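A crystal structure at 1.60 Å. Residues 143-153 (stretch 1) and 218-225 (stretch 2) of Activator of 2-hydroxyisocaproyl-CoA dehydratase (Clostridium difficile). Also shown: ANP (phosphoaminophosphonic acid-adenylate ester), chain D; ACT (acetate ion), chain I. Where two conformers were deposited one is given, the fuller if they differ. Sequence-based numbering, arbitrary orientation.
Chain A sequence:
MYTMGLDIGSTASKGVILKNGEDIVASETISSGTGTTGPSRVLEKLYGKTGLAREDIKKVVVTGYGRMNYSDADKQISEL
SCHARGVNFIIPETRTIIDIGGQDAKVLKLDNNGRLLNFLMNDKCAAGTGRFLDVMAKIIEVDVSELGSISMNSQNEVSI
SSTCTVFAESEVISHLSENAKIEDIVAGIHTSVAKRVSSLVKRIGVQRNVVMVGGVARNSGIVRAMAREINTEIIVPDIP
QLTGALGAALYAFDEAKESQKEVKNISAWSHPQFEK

Stretch 1, residues 143-153: DVSELGSISMN
Stretch 2 218-225: RNSGIVRA

Two helical segments from distant parts of one chain meet here; the first includes Leu-147 to Ser-151, and the second begins at Ser-220 and continues past Ala-225. Their axes approach to 7.9 Å, with 60° between N-to-C directions. The register centres on two glycines: Gly-148 CA lies 4.1 Å from Gly-221 CA. Val-144 to Glu-146 already have helical phi/psi.

Arg-218 (phi/psi -71/-15; chi1 m, chi2 t, chi3 p) has its CA-to-CB bond sideways to stretch 1 and makes no contact with it; its guanidinium lies against the nucleotide. Arg-218 CZ is 3.3 Å from ANP N6, which lies over one guanidinium face.

Asn-219 (-87/104; chi1 t, chi2 -29°) is the N-cap. Asn-219 OD1 accepts from Ile-222 N at 3.2 Å and weakly from Gly-221 N at 2.8 Å. Asn-219 OD1 also packs 3.3 Å from Gly-148 CA, while Asn-219 ND2 lies 3.4 Å from Leu-147 CB (Leu-147 chi1 m, chi2 t).

Ser-220 (-63/-25; chi1 p) points toward stretch 1. Ser-220 OG sits 3.5 Å from Gly-148 CA. A CB on Gly-148 would clash with this OG.

Gly-221 (-66/-39) places N 3.6 Å from Gly-148 CA and CA 3.6 Å from Ser-151 OG (Ser-151 chi1 p). A CB on Gly-221 would clash with that OG, so the close approach relies on glycine in both helices.

Ile-222 (m, m) and Val-223 (t) make no contact with stretch 1.

Arg-224 (-62/-44; m, t, m, chi4 -86°) donates a hydrogen bond across the stretches: Arg-224 NH2 to Gly-148 O, 2.9 Å, 155°. Ser-151 OG is 2.8 Å from Arg-224 NH2. Met-152 (m, t, t) lays its CG over one guanidinium face, 3.3 Å from Arg-224 NH2. Arg-224 NH1 donates weakly to Ser-220 OG at 2.9 Å. Acetate complements the guanidinium charge: Arg-224 NH2 and Arg-224 NE donate to ACT O at 2.9 and 3.2 Å, and Arg-224 NE to ACT OXT at 3.1 Å.

Ala-225 continues the helix, its N bonding Gly-221 O at 3.0 Å.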

# COMPACT_ATOMS: atom_id res chain seq x y z
N ASP A 143 17.57 -9.50 8.56
CA ASP A 143 17.43 -8.18 9.15
C ASP A 143 17.57 -7.14 8.05
O ASP A 143 18.28 -7.36 7.06
CB ASP A 143 18.50 -7.95 10.22
CG ASP A 143 18.55 -9.07 11.23
OD1 ASP A 143 17.53 -9.77 11.41
OD2 ASP A 143 19.62 -9.25 11.86
N VAL A 144 16.89 -6.02 8.21
CA VAL A 144 16.94 -4.97 7.20
C VAL A 144 18.38 -4.49 7.01
O VAL A 144 18.73 -4.03 5.93
CB VAL A 144 16.02 -3.77 7.55
CG1 VAL A 144 14.57 -4.21 7.57
CG2 VAL A 144 16.41 -3.15 8.89
N SER A 145 19.19 -4.62 8.05
CA SER A 145 20.60 -4.18 7.99
C SER A 145 21.48 -5.06 7.10
O SER A 145 22.59 -4.67 6.77
CB SER A 145 21.20 -4.10 9.39
OG SER A 145 21.36 -5.40 9.95
N GLU A 146 20.98 -6.25 6.74
CA GLU A 146 21.76 -7.16 5.90
C GLU A 146 21.38 -7.09 4.42
O GLU A 146 22.08 -7.68 3.60
CB GLU A 146 21.57 -8.62 6.35
CG GLU A 146 21.78 -8.88 7.83
CD GLU A 146 21.15 -10.19 8.29
OE1 GLU A 146 20.38 -10.17 9.27
OE2 GLU A 146 21.41 -11.23 7.65
N LEU A 147 20.27 -6.42 4.09
CA LEU A 147 19.78 -6.41 2.71
C LEU A 147 20.82 -5.89 1.71
O LEU A 147 20.97 -6.46 0.63
CB LEU A 147 18.50 -5.56 2.59
CG LEU A 147 17.31 -6.08 3.39
CD1 LEU A 147 16.12 -5.11 3.26
CD2 LEU A 147 16.90 -7.48 2.93
N GLY A 148 21.50 -4.80 2.05
CA GLY A 148 22.44 -4.18 1.13
C GLY A 148 23.53 -5.15 0.74
O GLY A 148 23.86 -5.31 -0.44
N SER A 149 24.11 -5.81 1.73
CA SER A 149 25.24 -6.70 1.50
C SER A 149 24.76 -7.94 0.73
O SER A 149 25.45 -8.44 -0.17
CB SER A 149 25.88 -7.09 2.83
OG SER A 149 26.87 -8.10 2.66
N ILE A 150 23.58 -8.45 1.08
CA ILE A 150 23.06 -9.64 0.41
C ILE A 150 22.86 -9.34 -1.07
O ILE A 150 23.23 -10.16 -1.94
CB ILE A 150 21.74 -10.09 1.05
CG1 ILE A 150 22.06 -10.77 2.39
CG2 ILE A 150 20.98 -11.05 0.11
CD1 ILE A 150 20.86 -10.91 3.30
N SER A 151 22.30 -8.18 -1.38
CA SER A 151 21.93 -7.83 -2.75
C SER A 151 23.18 -7.72 -3.65
O SER A 151 23.08 -7.93 -4.86
CB SER A 151 21.12 -6.53 -2.78
OG SER A 151 21.94 -5.43 -2.44
N MET A 152 24.33 -7.40 -3.07
CA MET A 152 25.57 -7.34 -3.85
C MET A 152 25.81 -8.62 -4.63
O MET A 152 26.47 -8.60 -5.69
CB MET A 152 26.80 -7.11 -2.96
CG MET A 152 26.75 -5.82 -2.18
SD MET A 152 28.25 -5.72 -1.18
CE MET A 152 28.19 -4.00 -0.68
N ASN A 153 25.37 -9.76 -4.09
CA ASN A 153 25.63 -11.04 -4.74
C ASN A 153 24.69 -11.37 -5.89
O ASN A 153 24.87 -12.38 -6.56
CB ASN A 153 25.55 -12.18 -3.72
CG ASN A 153 26.62 -12.08 -2.66
OD1 ASN A 153 27.77 -11.75 -2.95
ND2 ASN A 153 26.26 -12.37 -1.42
N ARG A 218 20.93 3.88 4.56
CA ARG A 218 21.91 2.97 5.14
C ARG A 218 21.97 1.64 4.38
O ARG A 218 22.92 0.87 4.58
CB ARG A 218 21.60 2.69 6.61
CG ARG A 218 21.66 3.93 7.47
CD ARG A 218 21.22 3.61 8.89
NE ARG A 218 22.19 2.80 9.61
CZ ARG A 218 21.98 2.35 10.84
NH1 ARG A 218 20.82 2.61 11.45
NH2 ARG A 218 22.90 1.63 11.45
N ASN A 219 20.97 1.37 3.55
CA ASN A 219 20.92 0.15 2.72
C ASN A 219 21.66 0.42 1.41
O ASN A 219 21.15 1.11 0.55
CB ASN A 219 19.46 -0.22 2.46
CG ASN A 219 19.32 -1.48 1.65
OD1 ASN A 219 20.19 -1.81 0.85
ND2 ASN A 219 18.24 -2.20 1.86
N SER A 220 22.88 -0.12 1.29
CA SER A 220 23.71 0.17 0.12
C SER A 220 23.06 -0.34 -1.14
O SER A 220 23.32 0.19 -2.20
CB SER A 220 25.09 -0.46 0.28
OG SER A 220 24.98 -1.86 0.31
N GLY A 221 22.21 -1.36 -1.02
CA GLY A 221 21.49 -1.90 -2.16
C GLY A 221 20.50 -0.91 -2.72
O GLY A 221 20.30 -0.82 -3.94
N ILE A 222 19.83 -0.17 -1.84
CA ILE A 222 18.90 0.86 -2.28
C ILE A 222 19.67 2.01 -2.93
O ILE A 222 19.25 2.53 -3.96
CB ILE A 222 18.06 1.39 -1.12
CG1 ILE A 222 17.09 0.30 -0.64
CG2 ILE A 222 17.31 2.67 -1.56
CD1 ILE A 222 15.92 -0.01 -1.61
N VAL A 223 20.79 2.40 -2.34
CA VAL A 223 21.59 3.46 -2.93
C VAL A 223 22.04 3.05 -4.35
O VAL A 223 21.89 3.83 -5.29
CB VAL A 223 22.79 3.82 -2.06
CG1 VAL A 223 23.65 4.89 -2.75
CG2 VAL A 223 22.27 4.34 -0.69
N ARG A 224 22.57 1.84 -4.50
CA ARG A 224 23.03 1.39 -5.82
C ARG A 224 21.88 1.34 -6.83
O ARG A 224 22.04 1.77 -7.98
CB ARG A 224 23.69 0.01 -5.73
CG ARG A 224 25.04 0.04 -5.05
CD ARG A 224 25.74 -1.32 -5.17
NE ARG A 224 24.96 -2.41 -4.61
CZ ARG A 224 24.97 -2.78 -3.33
NH1 ARG A 224 25.75 -2.15 -2.46
NH2 ARG A 224 24.21 -3.80 -2.93
N ALA A 225 20.73 0.81 -6.42
CA ALA A 225 19.58 0.72 -7.32
C ALA A 225 19.09 2.11 -7.71
O ALA A 225 18.72 2.34 -8.87
CB ALA A 225 18.47 -0.08 -6.68
PG ANP D . 9.58 9.35 8.24
O1G ANP D . 8.54 9.99 9.16
O2G ANP D . 10.64 10.36 7.89
O3G ANP D . 8.98 8.71 7.05
PB ANP D . 11.69 8.11 10.02
O1B ANP D . 11.50 7.58 11.42
O2B ANP D . 12.43 9.45 9.90
N3B ANP D . 10.15 8.07 9.22
PA ANP D . 14.18 6.88 9.18
O1A ANP D . 14.67 6.88 10.59
O2A ANP D . 14.70 7.89 8.17
O3A ANP D . 12.57 7.03 9.19
O5' ANP D . 14.32 5.43 8.50
C5' ANP D . 13.63 4.31 9.06
C4' ANP D . 14.06 3.05 8.31
O4' ANP D . 15.39 2.97 7.82
C3' ANP D . 13.40 1.69 8.44
O3' ANP D . 12.07 1.71 7.90
C2' ANP D . 14.39 0.78 7.69
O2' ANP D . 13.87 0.32 6.43
C1' ANP D . 15.65 1.61 7.45
N9 ANP D . 16.80 1.19 8.26
C8 ANP D . 16.99 1.41 9.58
N7 ANP D . 18.19 0.93 9.98
C5 ANP D . 18.78 0.40 8.88
C6 ANP D . 20.05 -0.26 8.59
N6 ANP D . 20.94 -0.47 9.59
N1 ANP D . 20.29 -0.65 7.31
C2 ANP D . 19.41 -0.44 6.31
N3 ANP D . 18.22 0.15 6.51
C4 ANP D . 17.87 0.58 7.75
C ACT I . 22.94 -4.87 -6.28
O ACT I . 22.52 -4.47 -5.17
OXT ACT I . 24.13 -4.59 -6.58
CH3 ACT I . 22.06 -5.65 -7.22